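Local coordinates for xylose isomerase-like TIM barrel domain-containing protein (Parabacteroides distasonis, PDB 4KW2), which is of unknown function but has a xylose isomerase-like TIM barrel, a fold shared by sugar isomerases and AP endonucleases, and is possibly an enzyme, at residues I120-P125 with E143-N148; M172-D177 with G197-A202; N33-E38 with F56-A61; I26-F31 with E52-Q57. All coordinates share one frame; numbering follows the deposited sequence. Where two conformers were deposited one is given.

In the fold
Three of the four contacts join neighbouring strands of one closed, eight-stranded parallel barrel, and so help to close it: contact 4 pairs 23-27 with 50-53, contact 1 pairs 120-123 with 143-146, and contact 2 pairs 172-178 with 199-204. Along the chain contacts 3 and 4 come first, then contact 1, then contact 2. Strands 143-146 and 172-178 are adjacent, with the centres of contacts 1 and 2 about 8 Å apart. Inside the barrel a hydrogen bond ties Glu-52 of contact 4 to Thr-122 of contact 1. Contact 3 lies further out, its centre about 9 Å from that of contact 4, where helix 36-46 begins. Contacts 1, 3 and 4 also touch a second subunit.

Contact 1. Residues I120-P125 with E143-N148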
loop_
_atom_site.group_PDB
_atom_site.type_symbol
_atom_site.label_atom_id
_atom_site.label_comp_id
_atom_site.label_asym_id
_atom_site.label_seq_id
_atom_site.Cartn_x
_atom_site.Cartn_y
_atom_site.Cartn_z
ATOM N N ILE A 120 -25.276 4.203 -12.637
ATOM C CA ILE A 120 -24.116 5.044 -12.368
ATOM C C ILE A 120 -22.886 4.468 -13.052
ATOM O O ILE A 120 -22.752 3.260 -13.191
ATOM C CB ILE A 120 -23.804 5.134 -10.855
ATOM C CG1 ILE A 120 -25.072 5.418 -10.044
ATOM C CG2 ILE A 120 -22.757 6.213 -10.592
ATOM C CD1 ILE A 120 -24.863 5.418 -8.543
ATOM N N VAL A 121 -21.981 5.341 -13.467
ATOM C CA VAL A 121 -20.645 4.914 -13.845
ATOM C C VAL A 121 -19.648 5.783 -13.094
ATOM O O VAL A 121 -19.862 6.987 -12.942
ATOM C CB VAL A 121 -20.403 4.982 -15.372
ATOM C CG1 VAL A 121 -21.329 4.020 -16.101
ATOM C CG2 VAL A 121 -20.585 6.393 -15.914
ATOM N N THR A 122 -18.587 5.159 -12.589
ATOM C CA THR A 122 -17.495 5.887 -11.963
ATOM C C THR A 122 -16.373 6.020 -12.982
ATOM O O THR A 122 -16.046 5.062 -13.687
ATOM C CB THR A 122 -16.993 5.196 -10.686
ATOM O OG1 THR A 122 -16.728 3.820 -10.955
ATOM C CG2 THR A 122 -18.035 5.287 -9.596
ATOM N N VAL A 123 -15.803 7.221 -13.058
ATOM C CA VAL A 123 -14.901 7.596 -14.139
ATOM C C VAL A 123 -13.778 8.511 -13.661
ATOM O O VAL A 123 -13.942 9.271 -12.711
ATOM C CB VAL A 123 -15.665 8.305 -15.284
ATOM C CG1 VAL A 123 -16.815 7.443 -15.778
ATOM C CG2 VAL A 123 -16.189 9.668 -14.846
ATOM N N GLU A 124 -12.642 8.430 -14.343
ATOM C CA GLU A 124 -11.474 9.253 -14.051
ATOM C C GLU A 124 -10.988 9.853 -15.367
ATOM O O GLU A 124 -10.061 9.329 -15.982
ATOM C CB GLU A 124 -10.381 8.405 -13.388
ATOM C CG GLU A 124 -9.136 9.181 -12.968
ATOM C CD GLU A 124 -8.212 8.390 -12.054
ATOM O OE1 GLU A 124 -8.704 7.582 -11.239
ATOM O OE2 GLU A 124 -6.983 8.586 -12.144
ATOM N N PRO A 125 -11.634 10.944 -15.816
ATOM C CA PRO A 125 -11.327 11.548 -17.094
ATOM C C PRO A 125 -10.429 12.764 -16.961
ATOM O O PRO A 125 -10.185 13.237 -15.852
ATOM C CB PRO A 125 -12.704 11.996 -17.574
ATOM C CG PRO A 125 -13.412 12.389 -16.311
ATOM C CD PRO A 125 -12.749 11.660 -15.168
ATOM N N GLU A 143 -25.955 8.464 -14.662
ATOM C CA GLU A 143 -25.262 9.305 -13.700
ATOM C C GLU A 143 -23.766 9.024 -13.755
ATOM O O GLU A 143 -23.343 7.909 -14.051
ATOM C CB GLU A 143 -25.810 9.090 -12.294
ATOM C CG GLU A 143 -27.238 9.585 -12.147
ATOM C CD GLU A 143 -27.706 9.586 -10.709
ATOM O OE1 GLU A 143 -27.605 8.531 -10.042
ATOM O OE2 GLU A 143 -28.179 10.646 -10.251
ATOM N N VAL A 144 -22.975 10.055 -13.485
ATOM C CA VAL A 144 -21.527 9.988 -13.607
ATOM C C VAL A 144 -20.896 10.460 -12.300
ATOM O O VAL A 144 -21.171 11.567 -11.838
ATOM C CB VAL A 144 -21.031 10.865 -14.775
ATOM C CG1 VAL A 144 -19.523 10.742 -14.944
ATOM C CG2 VAL A 144 -21.744 10.478 -16.064
ATOM N N ALA A 145 -20.080 9.601 -11.696
ATOM C CA ALA A 145 -19.343 9.949 -10.490
ATOM C C ALA A 145 -17.868 10.073 -10.845
ATOM O O ALA A 145 -17.197 9.074 -11.129
ATOM C CB ALA A 145 -19.555 8.899 -9.415
ATOM N N ILE A 146 -17.374 11.307 -10.830
ATOM C CA ILE A 146 -16.010 11.608 -11.240
ATOM C C ILE A 146 -15.044 11.393 -10.079
ATOM O O ILE A 146 -15.253 11.891 -8.982
ATOM C CB ILE A 146 -15.899 13.046 -11.794
ATOM C CG1 ILE A 146 -16.706 13.156 -13.093
ATOM C CG2 ILE A 146 -14.445 13.434 -12.045
ATOM C CD1 ILE A 146 -17.042 14.577 -13.494
ATOM N N HIS A 147 -13.996 10.627 -10.352
ATOM C CA HIS A 147 -12.943 10.313 -9.401
ATOM C C HIS A 147 -11.694 11.039 -9.906
ATOM O O HIS A 147 -11.195 10.731 -10.987
ATOM C CB HIS A 147 -12.736 8.796 -9.412
ATOM C CG HIS A 147 -11.899 8.270 -8.291
ATOM N ND1 HIS A 147 -10.638 8.749 -8.004
ATOM C CD2 HIS A 147 -12.128 7.264 -7.414
ATOM C CE1 HIS A 147 -10.138 8.080 -6.981
ATOM N NE2 HIS A 147 -11.021 7.172 -6.605
ATOM N N ASN A 148 -11.199 12.015 -9.150
ATOM C CA ASN A 148 -9.952 12.704 -9.516
ATOM C C ASN A 148 -8.720 11.831 -9.219
ATOM O O ASN A 148 -8.821 10.844 -8.486
ATOM C CB ASN A 148 -9.856 14.081 -8.838
ATOM C CG ASN A 148 -9.427 14.008 -7.378
ATOM O OD1 ASN A 148 -8.635 14.830 -6.920
ATOM N ND2 ASN A 148 -9.953 13.035 -6.641
#
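The carboxylate of Glu-124 and the imidazole of His-147 lie with their planes 20° apart beside two parallel strands of the TIM barrel, and Glu-124 OE1 comes obliquely to His-147 ND1 at 3.9 Å, too far for a hydrogen bond; OE1, buried here, has no polar partner in the model. In the ring plane, ND1 instead donates to Asn-148 O at 2.8 Å, which would help set the rotation of the imidazole. Glu-124 CG, anti to its backbone N (chi1 -177°), is laid by this torsion against His-147 O, while OE2 makes a weak, long ion pair with Arg-183 of the second subunit. The beta-alpha-beta unit of strand 120-123, helix 130-140 and strand 143-146 brings the segments together in register. Four backbone bonds zip them: Val-121 N to Glu-143 O, Ala-145 N to Val-121 O, Val-123 N to Ala-145 O and His-147 N to Val-123 O, the last at 2.7 Å. On one face Thr-122 CG2 rests on Ala-145 CB at 3.9 Å, and Thr-122 OG1 bonds Glu-52. The other face is covered by helices 103-116 and 130-140. There Val-123 crosses Val-144 at about a right angle, its CG2 meeting Val-144 CG1 at 3.5 Å.

Contact 2. Residues M172-D177 with G197-A202; sequences MGVCAD and GRIKVA. With SO4 (sulfate ion), chain E.
Adjacent parallel strands of the TIM barrel, 172-178 and 199-204, meet here through a beta bulge, with a bound sulfate at the edge of the contact. Arg-198 NH1 donates to Met-172 O at 2.7 Å, lying in that carbonyl's plane. The chain runs extended from CG to NE, carrying the guanidinium past the strand start to the sulfate, whose O4 accepts from Arg-198 NH2 at 3.2 Å. Val-174 N bonds Arg-198 O at 2.8 Å. The register then slips by one residue: Val-174 O takes Lys-200 N at 3.1 Å and, weakly, Val-201 N, before Ala-176 N restores the ladder on Val-201 O. Gly-173 packs so closely that a side chain there would strike Arg-198 O and Lys-200 CG. Across one face Ile-199 CD1 reaches Val-174 CB at 3.9 Å; on the other, Cys-175 SG touches Val-201 CG1. Replacing Arg-198 by an alanine would probably leave Met-172 O without this donor and the sulfate without its guanidinium partner. NH1 thus serves the carbonyls of Met-172 and Ser-169 and NH2 that of Arg-168, while the sulfate probably balances part of the charge; likely a crystallisation component, it does not by itself show a natural anion site.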
loop_
_atom_site.group_PDB
_atom_site.type_symbol
_atom_site.label_atom_id
_atom_site.label_comp_id
_atom_site.label_asym_id
_atom_site.label_seq_id
_atom_site.Cartn_x
_atom_site.Cartn_y
_atom_site.Cartn_z
HETATM N N MSE A 172 -23.879 14.844 -13.605
HETATM C CA MSE A 172 -22.428 14.926 -13.404
HETATM C C MSE A 172 -22.120 15.134 -11.948
HETATM O O MSE A 172 -22.344 16.213 -11.411
HETATM C CB MSE A 172 -21.837 16.068 -14.232
HETATM C CG MSE A 172 -22.085 15.889 -15.727
HETATM SE SE MSE A 172 -21.039 14.370 -16.419
HETATM C CE MSE A 172 -19.294 15.264 -16.622
ATOM N N GLY A 173 -21.595 14.100 -11.296
ATOM C CA GLY A 173 -21.302 14.148 -9.862
ATOM C C GLY A 173 -19.902 13.679 -9.501
ATOM O O GLY A 173 -19.010 13.610 -10.356
ATOM N N VAL A 174 -19.725 13.336 -8.228
ATOM C CA VAL A 174 -18.419 13.010 -7.672
ATOM C C VAL A 174 -18.389 11.628 -7.025
ATOM O O VAL A 174 -19.294 11.259 -6.278
ATOM C CB VAL A 174 -18.011 14.065 -6.624
ATOM C CG1 VAL A 174 -16.663 13.730 -5.995
ATOM C CG2 VAL A 174 -17.970 15.440 -7.271
ATOM N N CYS A 175 -17.336 10.875 -7.328
ATOM C CA CYS A 175 -17.007 9.645 -6.608
ATOM C C CYS A 175 -15.992 10.010 -5.541
ATOM O O CYS A 175 -14.830 10.275 -5.847
ATOM C CB CYS A 175 -16.413 8.601 -7.555
ATOM S SG CYS A 175 -15.959 7.039 -6.764
ATOM N N ALA A 176 -16.436 10.039 -4.290
ATOM C CA ALA A 176 -15.590 10.468 -3.177
ATOM C C ALA A 176 -14.887 9.285 -2.534
ATOM O O ALA A 176 -15.523 8.291 -2.202
ATOM C CB ALA A 176 -16.431 11.189 -2.139
ATOM N N ASP A 177 -13.575 9.402 -2.353
ATOM C CA ASP A 177 -12.798 8.392 -1.644
ATOM C C ASP A 177 -12.805 8.679 -0.156
ATOM O O ASP A 177 -12.446 9.772 0.272
ATOM C CB ASP A 177 -11.352 8.359 -2.146
ATOM C CG ASP A 177 -11.196 7.568 -3.427
ATOM O OD1 ASP A 177 -12.215 7.222 -4.068
ATOM O OD2 ASP A 177 -10.040 7.285 -3.800
ATOM N N GLY A 197 -24.421 16.880 -2.357
ATOM C CA GLY A 197 -25.603 16.891 -3.217
ATOM C C GLY A 197 -25.211 16.435 -4.611
ATOM O O GLY A 197 -26.018 15.846 -5.331
ATOM N N ARG A 198 -23.968 16.725 -4.993
ATOM C CA ARG A 198 -23.349 16.139 -6.185
ATOM C C ARG A 198 -22.517 14.885 -5.855
ATOM O O ARG A 198 -21.977 14.253 -6.762
ATOM C CB ARG A 198 -22.469 17.168 -6.904
ATOM C CG ARG A 198 -23.209 18.095 -7.857
ATOM C CD ARG A 198 -22.234 18.711 -8.849
ATOM N NE ARG A 198 -22.797 19.849 -9.574
ATOM C CZ ARG A 198 -23.409 19.793 -10.758
ATOM N NH1 ARG A 198 -23.573 18.644 -11.407
ATOM N NH2 ARG A 198 -23.869 20.916 -11.301
ATOM N N ILE A 199 -22.413 14.526 -4.573
ATOM C CA ILE A 199 -21.679 13.324 -4.169
ATOM C C ILE A 199 -22.561 12.108 -4.420
ATOM O O ILE A 199 -23.521 11.879 -3.687
ATOM C CB ILE A 199 -21.283 13.327 -2.675
ATOM C CG1 ILE A 199 -20.532 14.610 -2.292
ATOM C CG2 ILE A 199 -20.436 12.101 -2.356
ATOM C CD1 ILE A 199 -19.222 14.808 -3.023
ATOM N N LYS A 200 -22.232 11.331 -5.449
ATOM C CA LYS A 200 -23.070 10.201 -5.851
ATOM C C LYS A 200 -22.556 8.851 -5.354
ATOM O O LYS A 200 -23.347 7.942 -5.130
ATOM C CB LYS A 200 -23.225 10.177 -7.372
ATOM C CG LYS A 200 -23.985 11.378 -7.904
ATOM C CD LYS A 200 -24.319 11.227 -9.375
ATOM C CE LYS A 200 -24.905 12.514 -9.940
ATOM N NZ LYS A 200 -26.160 12.929 -9.255
ATOM N N VAL A 201 -21.240 8.719 -5.197
ATOM C CA VAL A 201 -20.630 7.465 -4.779
ATOM C C VAL A 201 -19.532 7.728 -3.749
ATOM O O VAL A 201 -18.744 8.655 -3.897
ATOM C CB VAL A 201 -20.033 6.696 -5.987
ATOM C CG1 VAL A 201 -19.349 5.406 -5.544
ATOM C CG2 VAL A 201 -21.117 6.395 -7.011
ATOM N N ALA A 202 -19.489 6.905 -2.706
ATOM C CA ALA A 202 -18.398 6.931 -1.746
ATOM C C ALA A 202 -17.655 5.602 -1.802
ATOM O O ALA A 202 -18.235 4.556 -1.547
ATOM C CB ALA A 202 -18.933 7.179 -0.348
HETATM S S SO4 E . -24.082 24.373 -9.775
HETATM O O1 SO4 E . -24.993 25.012 -8.799
HETATM O O2 SO4 E . -24.867 23.904 -10.937
HETATM O O3 SO4 E . -23.072 25.357 -10.225
HETATM O O4 SO4 E . -23.395 23.229 -9.132
#

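Contact 3. Residues N33-E38 with F56-A61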
loop_
_atom_site.group_PDB
_atom_site.type_symbol
_atom_site.label_atom_id
_atom_site.label_comp_id
_atom_site.label_asym_id
_atom_site.label_seq_id
_atom_site.Cartn_x
_atom_site.Cartn_y
_atom_site.Cartn_z
ATOM N N ASN A 33 -9.592 -11.959 -8.095
ATOM C CA ASN A 33 -8.989 -13.288 -8.241
ATOM C C ASN A 33 -10.012 -14.389 -8.515
ATOM O O ASN A 33 -9.652 -15.540 -8.761
ATOM C CB ASN A 33 -8.194 -13.652 -6.968
ATOM C CG ASN A 33 -9.049 -13.656 -5.702
ATOM O OD1 ASN A 33 -9.749 -12.689 -5.402
ATOM N ND2 ASN A 33 -8.971 -14.740 -4.940
ATOM N N LEU A 34 -11.290 -14.043 -8.407
ATOM C CA LEU A 34 -12.378 -14.958 -8.725
ATOM C C LEU A 34 -13.041 -14.529 -10.039
ATOM O O LEU A 34 -12.733 -13.468 -10.591
ATOM C CB LEU A 34 -13.413 -14.940 -7.602
ATOM C CG LEU A 34 -12.920 -15.253 -6.188
ATOM C CD1 LEU A 34 -14.095 -15.232 -5.222
ATOM C CD2 LEU A 34 -12.224 -16.601 -6.141
ATOM N N THR A 35 -13.954 -15.353 -10.536
ATOM C CA THR A 35 -14.810 -14.953 -11.644
ATOM C C THR A 35 -15.867 -13.976 -11.119
ATOM O O THR A 35 -16.075 -13.878 -9.910
ATOM C CB THR A 35 -15.527 -16.155 -12.279
ATOM O OG1 THR A 35 -16.457 -16.715 -11.339
ATOM C CG2 THR A 35 -14.523 -17.225 -12.741
ATOM N N LEU A 36 -16.539 -13.265 -12.021
ATOM C CA LEU A 36 -17.614 -12.362 -11.616
ATOM C C LEU A 36 -18.787 -13.119 -10.987
ATOM O O LEU A 36 -19.362 -12.652 -10.006
ATOM C CB LEU A 36 -18.098 -11.508 -12.786
ATOM C CG LEU A 36 -19.245 -10.533 -12.477
ATOM C CD1 LEU A 36 -18.854 -9.532 -11.407
ATOM C CD2 LEU A 36 -19.697 -9.812 -13.734
HETATM N N MSE A 37 -19.134 -14.285 -11.531
HETATM C CA MSE A 37 -20.229 -15.093 -10.960
HETATM C C MSE A 37 -19.897 -15.513 -9.541
HETATM O O MSE A 37 -20.747 -15.424 -8.653
HETATM C CB MSE A 37 -20.565 -16.335 -11.791
HETATM C CG MSE A 37 -21.009 -16.009 -13.217
HETATM SE SE MSE A 37 -22.642 -14.910 -13.275
HETATM C CE MSE A 37 -21.799 -13.174 -13.655
ATOM N N GLU A 38 -18.664 -15.966 -9.308
ATOM C CA GLU A 38 -18.202 -16.275 -7.943
ATOM C C GLU A 38 -18.205 -15.039 -7.037
ATOM O O GLU A 38 -18.525 -15.122 -5.854
ATOM C CB GLU A 38 -16.800 -16.880 -7.972
ATOM C CG GLU A 38 -16.742 -18.280 -8.561
ATOM C CD GLU A 38 -15.326 -18.752 -8.892
ATOM O OE1 GLU A 38 -14.375 -17.933 -8.896
ATOM O OE2 GLU A 38 -15.167 -19.963 -9.163
ATOM N N PHE A 56 -12.805 -6.604 -17.422
ATOM C CA PHE A 56 -11.796 -7.631 -17.711
ATOM C C PHE A 56 -11.729 -8.764 -16.693
ATOM O O PHE A 56 -10.850 -9.619 -16.776
ATOM C CB PHE A 56 -10.421 -7.014 -18.001
ATOM C CG PHE A 56 -10.451 -6.008 -19.122
ATOM C CD1 PHE A 56 -10.681 -6.420 -20.426
ATOM C CD2 PHE A 56 -10.286 -4.648 -18.872
ATOM C CE1 PHE A 56 -10.733 -5.501 -21.464
ATOM C CE2 PHE A 56 -10.329 -3.726 -19.907
ATOM C CZ PHE A 56 -10.556 -4.152 -21.203
ATOM N N GLN A 57 -12.687 -8.805 -15.771
ATOM C CA GLN A 57 -12.860 -9.978 -14.923
ATOM C C GLN A 57 -13.508 -11.094 -15.737
ATOM O O GLN A 57 -14.500 -10.863 -16.438
ATOM C CB GLN A 57 -13.743 -9.660 -13.714
ATOM C CG GLN A 57 -13.697 -10.740 -12.641
ATOM C CD GLN A 57 -14.489 -10.382 -11.398
ATOM O OE1 GLN A 57 -15.473 -9.651 -11.461
ATOM N NE2 GLN A 57 -14.057 -10.895 -10.257
ATOM N N GLU A 58 -12.954 -12.299 -15.629
ATOM C CA GLU A 58 -13.575 -13.486 -16.198
ATOM C C GLU A 58 -14.998 -13.603 -15.650
ATOM O O GLU A 58 -15.228 -13.452 -14.451
ATOM C CB GLU A 58 -12.756 -14.729 -15.837
ATOM C CG GLU A 58 -13.376 -16.072 -16.224
ATOM C CD GLU A 58 -13.103 -16.475 -17.665
ATOM O OE1 GLU A 58 -12.645 -15.621 -18.463
ATOM O OE2 GLU A 58 -13.359 -17.657 -17.998
ATOM N N LEU A 59 -15.954 -13.858 -16.532
ATOM C CA LEU A 59 -17.354 -13.922 -16.117
ATOM C C LEU A 59 -17.625 -15.206 -15.340
ATOM O O LEU A 59 -18.141 -15.154 -14.233
ATOM C CB LEU A 59 -18.293 -13.810 -17.322
ATOM C CG LEU A 59 -18.323 -12.482 -18.092
ATOM C CD1 LEU A 59 -19.382 -12.543 -19.186
ATOM C CD2 LEU A 59 -18.603 -11.302 -17.174
ATOM N N GLY A 60 -17.249 -16.350 -15.913
ATOM C CA GLY A 60 -17.491 -17.650 -15.289
ATOM C C GLY A 60 -18.817 -18.252 -15.729
ATOM O O GLY A 60 -19.644 -17.568 -16.328
ATOM N N ALA A 61 -19.015 -19.535 -15.439
ATOM C CA ALA A 61 -20.244 -20.231 -15.833
ATOM C C ALA A 61 -21.454 -19.509 -15.235
ATOM O O ALA A 61 -21.413 -19.108 -14.074
ATOM C CB ALA A 61 -20.207 -21.677 -15.370
HETATM O O HOH W 1 -11.167 -12.913 -13.201
#
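Gln-57 opens the contact of this TIM-barrel loop with the N-terminus of helix 36-46, where Thr-35 and Glu-38 form a capping box. Its chain, with CG anti to the backbone N (chi1 -167°) and extended beyond, carries NE2 to Leu-34 O at 2.9 Å; the donor stands above the carbonyl plane, and the same NE2 also bonds Thr-39 OG1. On the other branch of the amide, OE1 packs against Leu-36 CD1, the two side chains crossing at about a right angle. Next, Glu-58 O accepts from Leu-36 N at 2.8 Å, while a water joins Glu-58 N to Leu-34 O. The side chains of Glu-58 and Thr-35 run side by side, CG against CG2, and Glu-58 OE2 turns to Glu-66 N. Leu-59 O takes Met-37 N at 3.0 Å, so consecutive carbonyls of the loop receive consecutive amides from the first turn of the helix. Leu-59 and Leu-36 point the same way and touch through their CD2 atoms, and Leu-81 of helix 75-86 adds to the packing of Leu-36. Gly-60 then passes close to the cap: a CB would clash with Thr-35 OG1, and at these backbone angles it would also press on the carbonyl O of Leu-59. At Ala-61 the loop is still in touch, its O lying 3.2 Å from Met-37 CG.

Contact 4. Residues I26-F31 with E52-Q57; sequences IQTWTF and EAFFFQ
Strands 23-27 and 50-53 pair in parallel for one last step, Glu-52 N donating to Ile-26 O at 2.8 Å and Thr-28 N to Glu-52 O at 3.0 Å, before both chains leave the sheet. Segment 26-31 turns into a short 3-10 stretch at 28-30, where Gln-27 O accepts from both Thr-30 N and Thr-30 OG1. Beyond the ladder the CA atoms draw apart and water fills in: one molecule receives Thr-28 OG1 and gives to Phe-54 O and Gln-57 OE1, and a second links Trp-29 N to Glu-52 O. Phe-54 CG sits between the backbone N and the carbonyl carbon (chi1 77°), which turns the ring back over residues 28 and 29. Trp-29 meets it edge-to-face, planes at 81° and centroids 4.9 Å apart, with CE3 over the centre of the phenyl face. A serine in place of Phe-54 would probably leave the Trp-29 edge without its aromatic face and open a gap beside the 3-10 turn. Gln-27 and Glu-52 lie side by side, pointing the same way; Glu-52 OE1 bonds Ser-240 OG and OE2 bonds His-203 NE2, and Gln-27 NE2 bonds Ser-240 O. Trp-216 of the second subunit packs on Phe-54. TIM-barrel enzymes place their active sites at the C-terminal ends of the strands, and the polar cluster round Glu-52 is consistent with such a pocket here.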
loop_
_atom_site.group_PDB
_atom_site.type_symbol
_atom_site.label_atom_id
_atom_site.label_comp_id
_atom_site.label_asym_id
_atom_site.label_seq_id
_atom_site.Cartn_x
_atom_site.Cartn_y
_atom_site.Cartn_z
ATOM N N ILE A 26 -20.928 -3.567 -3.281
ATOM C CA ILE A 26 -19.554 -4.038 -3.279
ATOM C C ILE A 26 -18.811 -3.620 -4.545
ATOM O O ILE A 26 -19.392 -3.581 -5.628
ATOM C CB ILE A 26 -19.496 -5.569 -3.123
ATOM C CG1 ILE A 26 -18.078 -6.007 -2.763
ATOM C CG2 ILE A 26 -19.979 -6.284 -4.384
ATOM C CD1 ILE A 26 -17.975 -7.474 -2.430
ATOM N N GLN A 27 -17.528 -3.300 -4.396
ATOM C CA GLN A 27 -16.624 -3.216 -5.544
ATOM C C GLN A 27 -16.167 -4.625 -5.864
ATOM O O GLN A 27 -15.551 -5.288 -5.023
ATOM C CB GLN A 27 -15.414 -2.348 -5.233
ATOM C CG GLN A 27 -15.757 -0.905 -4.912
ATOM C CD GLN A 27 -14.524 -0.067 -4.647
ATOM O OE1 GLN A 27 -13.511 -0.200 -5.341
ATOM N NE2 GLN A 27 -14.595 0.792 -3.625
ATOM N N THR A 28 -16.459 -5.093 -7.073
ATOM C CA THR A 28 -16.108 -6.465 -7.449
ATOM C C THR A 28 -14.586 -6.673 -7.458
ATOM O O THR A 28 -14.116 -7.802 -7.355
ATOM C CB THR A 28 -16.722 -6.868 -8.805
ATOM O OG1 THR A 28 -16.298 -5.960 -9.826
ATOM C CG2 THR A 28 -18.248 -6.848 -8.729
ATOM N N TRP A 29 -13.818 -5.589 -7.557
ATOM C CA TRP A 29 -12.355 -5.662 -7.421
ATOM C C TRP A 29 -11.921 -6.427 -6.162
ATOM O O TRP A 29 -10.878 -7.079 -6.149
ATOM C CB TRP A 29 -11.732 -4.259 -7.426
ATOM C CG TRP A 29 -10.257 -4.317 -7.358
ATOM C CD1 TRP A 29 -9.480 -3.979 -6.296
ATOM C CD2 TRP A 29 -9.367 -4.790 -8.378
ATOM N NE1 TRP A 29 -8.159 -4.202 -6.589
ATOM C CE2 TRP A 29 -8.060 -4.702 -7.862
ATOM C CE3 TRP A 29 -9.551 -5.277 -9.676
ATOM C CZ2 TRP A 29 -6.932 -5.076 -8.603
ATOM C CZ3 TRP A 29 -8.442 -5.650 -10.411
ATOM C CH2 TRP A 29 -7.142 -5.552 -9.871
ATOM N N THR A 30 -12.728 -6.335 -5.112
ATOM C CA THR A 30 -12.532 -7.103 -3.885
ATOM C C THR A 30 -12.186 -8.562 -4.159
ATOM O O THR A 30 -11.328 -9.143 -3.491
ATOM C CB THR A 30 -13.812 -7.041 -3.028
ATOM O OG1 THR A 30 -14.066 -5.678 -2.671
ATOM C CG2 THR A 30 -13.689 -7.881 -1.763
ATOM N N PHE A 31 -12.857 -9.145 -5.147
ATOM C CA PHE A 31 -12.693 -10.561 -5.477
ATOM C C PHE A 31 -12.185 -10.745 -6.905
ATOM O O PHE A 31 -12.644 -11.640 -7.620
ATOM C CB PHE A 31 -14.035 -11.282 -5.309
ATOM C CG PHE A 31 -14.570 -11.258 -3.903
ATOM C CD1 PHE A 31 -13.998 -12.054 -2.921
ATOM C CD2 PHE A 31 -15.648 -10.462 -3.568
ATOM C CE1 PHE A 31 -14.485 -12.044 -1.626
ATOM C CE2 PHE A 31 -16.142 -10.452 -2.277
ATOM C CZ PHE A 31 -15.558 -11.242 -1.306
ATOM N N GLU A 52 -20.514 -2.564 -7.961
ATOM C CA GLU A 52 -19.753 -1.716 -8.876
ATOM C C GLU A 52 -18.693 -2.605 -9.516
ATOM O O GLU A 52 -17.726 -3.000 -8.858
ATOM C CB GLU A 52 -19.093 -0.552 -8.135
ATOM C CG GLU A 52 -18.149 0.279 -9.004
ATOM C CD GLU A 52 -17.581 1.493 -8.290
ATOM O OE1 GLU A 52 -18.031 1.793 -7.160
ATOM O OE2 GLU A 52 -16.678 2.155 -8.860
ATOM N N ALA A 53 -18.878 -2.926 -10.794
ATOM C CA ALA A 53 -18.035 -3.919 -11.446
ATOM C C ALA A 53 -16.923 -3.301 -12.297
ATOM O O ALA A 53 -17.147 -2.354 -13.055
ATOM C CB ALA A 53 -18.881 -4.866 -12.273
ATOM N N PHE A 54 -15.725 -3.861 -12.153
ATOM C CA PHE A 54 -14.574 -3.493 -12.958
ATOM C C PHE A 54 -14.477 -4.441 -14.153
ATOM O O PHE A 54 -14.813 -5.632 -14.053
ATOM C CB PHE A 54 -13.284 -3.552 -12.124
ATOM C CG PHE A 54 -12.779 -4.952 -11.891
ATOM C CD1 PHE A 54 -13.290 -5.731 -10.856
ATOM C CD2 PHE A 54 -11.820 -5.500 -12.719
ATOM C CE1 PHE A 54 -12.846 -7.028 -10.659
ATOM C CE2 PHE A 54 -11.370 -6.797 -12.523
ATOM C CZ PHE A 54 -11.882 -7.560 -11.491
ATOM N N PHE A 55 -13.986 -3.915 -15.270
ATOM C CA PHE A 55 -13.886 -4.664 -16.519
ATOM C C PHE A 55 -12.687 -5.611 -16.543
ATOM O O PHE A 55 -11.706 -5.435 -15.808
ATOM C CB PHE A 55 -13.770 -3.698 -17.701
ATOM C CG PHE A 55 -15.081 -3.123 -18.177
ATOM C CD1 PHE A 55 -16.236 -3.191 -17.410
ATOM C CD2 PHE A 55 -15.138 -2.474 -19.403
ATOM C CE1 PHE A 55 -17.426 -2.651 -17.870
ATOM C CE2 PHE A 55 -16.320 -1.933 -19.865
ATOM C CZ PHE A 55 -17.466 -2.014 -19.093
ATOM N N PHE A 56 -12.805 -6.604 -17.422
ATOM C CA PHE A 56 -11.796 -7.631 -17.711
ATOM C C PHE A 56 -11.729 -8.764 -16.693
ATOM O O PHE A 56 -10.850 -9.619 -16.776
ATOM C CB PHE A 56 -10.421 -7.014 -18.001
ATOM C CG PHE A 56 -10.451 -6.008 -19.122
ATOM C CD1 PHE A 56 -10.681 -6.420 -20.426
ATOM C CD2 PHE A 56 -10.286 -4.648 -18.872
ATOM C CE1 PHE A 56 -10.733 -5.501 -21.464
ATOM C CE2 PHE A 56 -10.329 -3.726 -19.907
ATOM C CZ PHE A 56 -10.556 -4.152 -21.203
ATOM N N GLN A 57 -12.687 -8.805 -15.771
ATOM C CA GLN A 57 -12.860 -9.978 -14.923
ATOM C C GLN A 57 -13.508 -11.094 -15.737
ATOM O O GLN A 57 -14.500 -10.863 -16.438
ATOM C CB GLN A 57 -13.743 -9.660 -13.714
ATOM C CG GLN A 57 -13.697 -10.740 -12.641
ATOM C CD GLN A 57 -14.489 -10.382 -11.398
ATOM O OE1 GLN A 57 -15.473 -9.651 -11.461
ATOM N NE2 GLN A 57 -14.057 -10.895 -10.257
HETATM O O HOH W 2 -16.227 -7.160 -12.221
HETATM O O HOH W 3 -14.799 -3.016 -8.787
#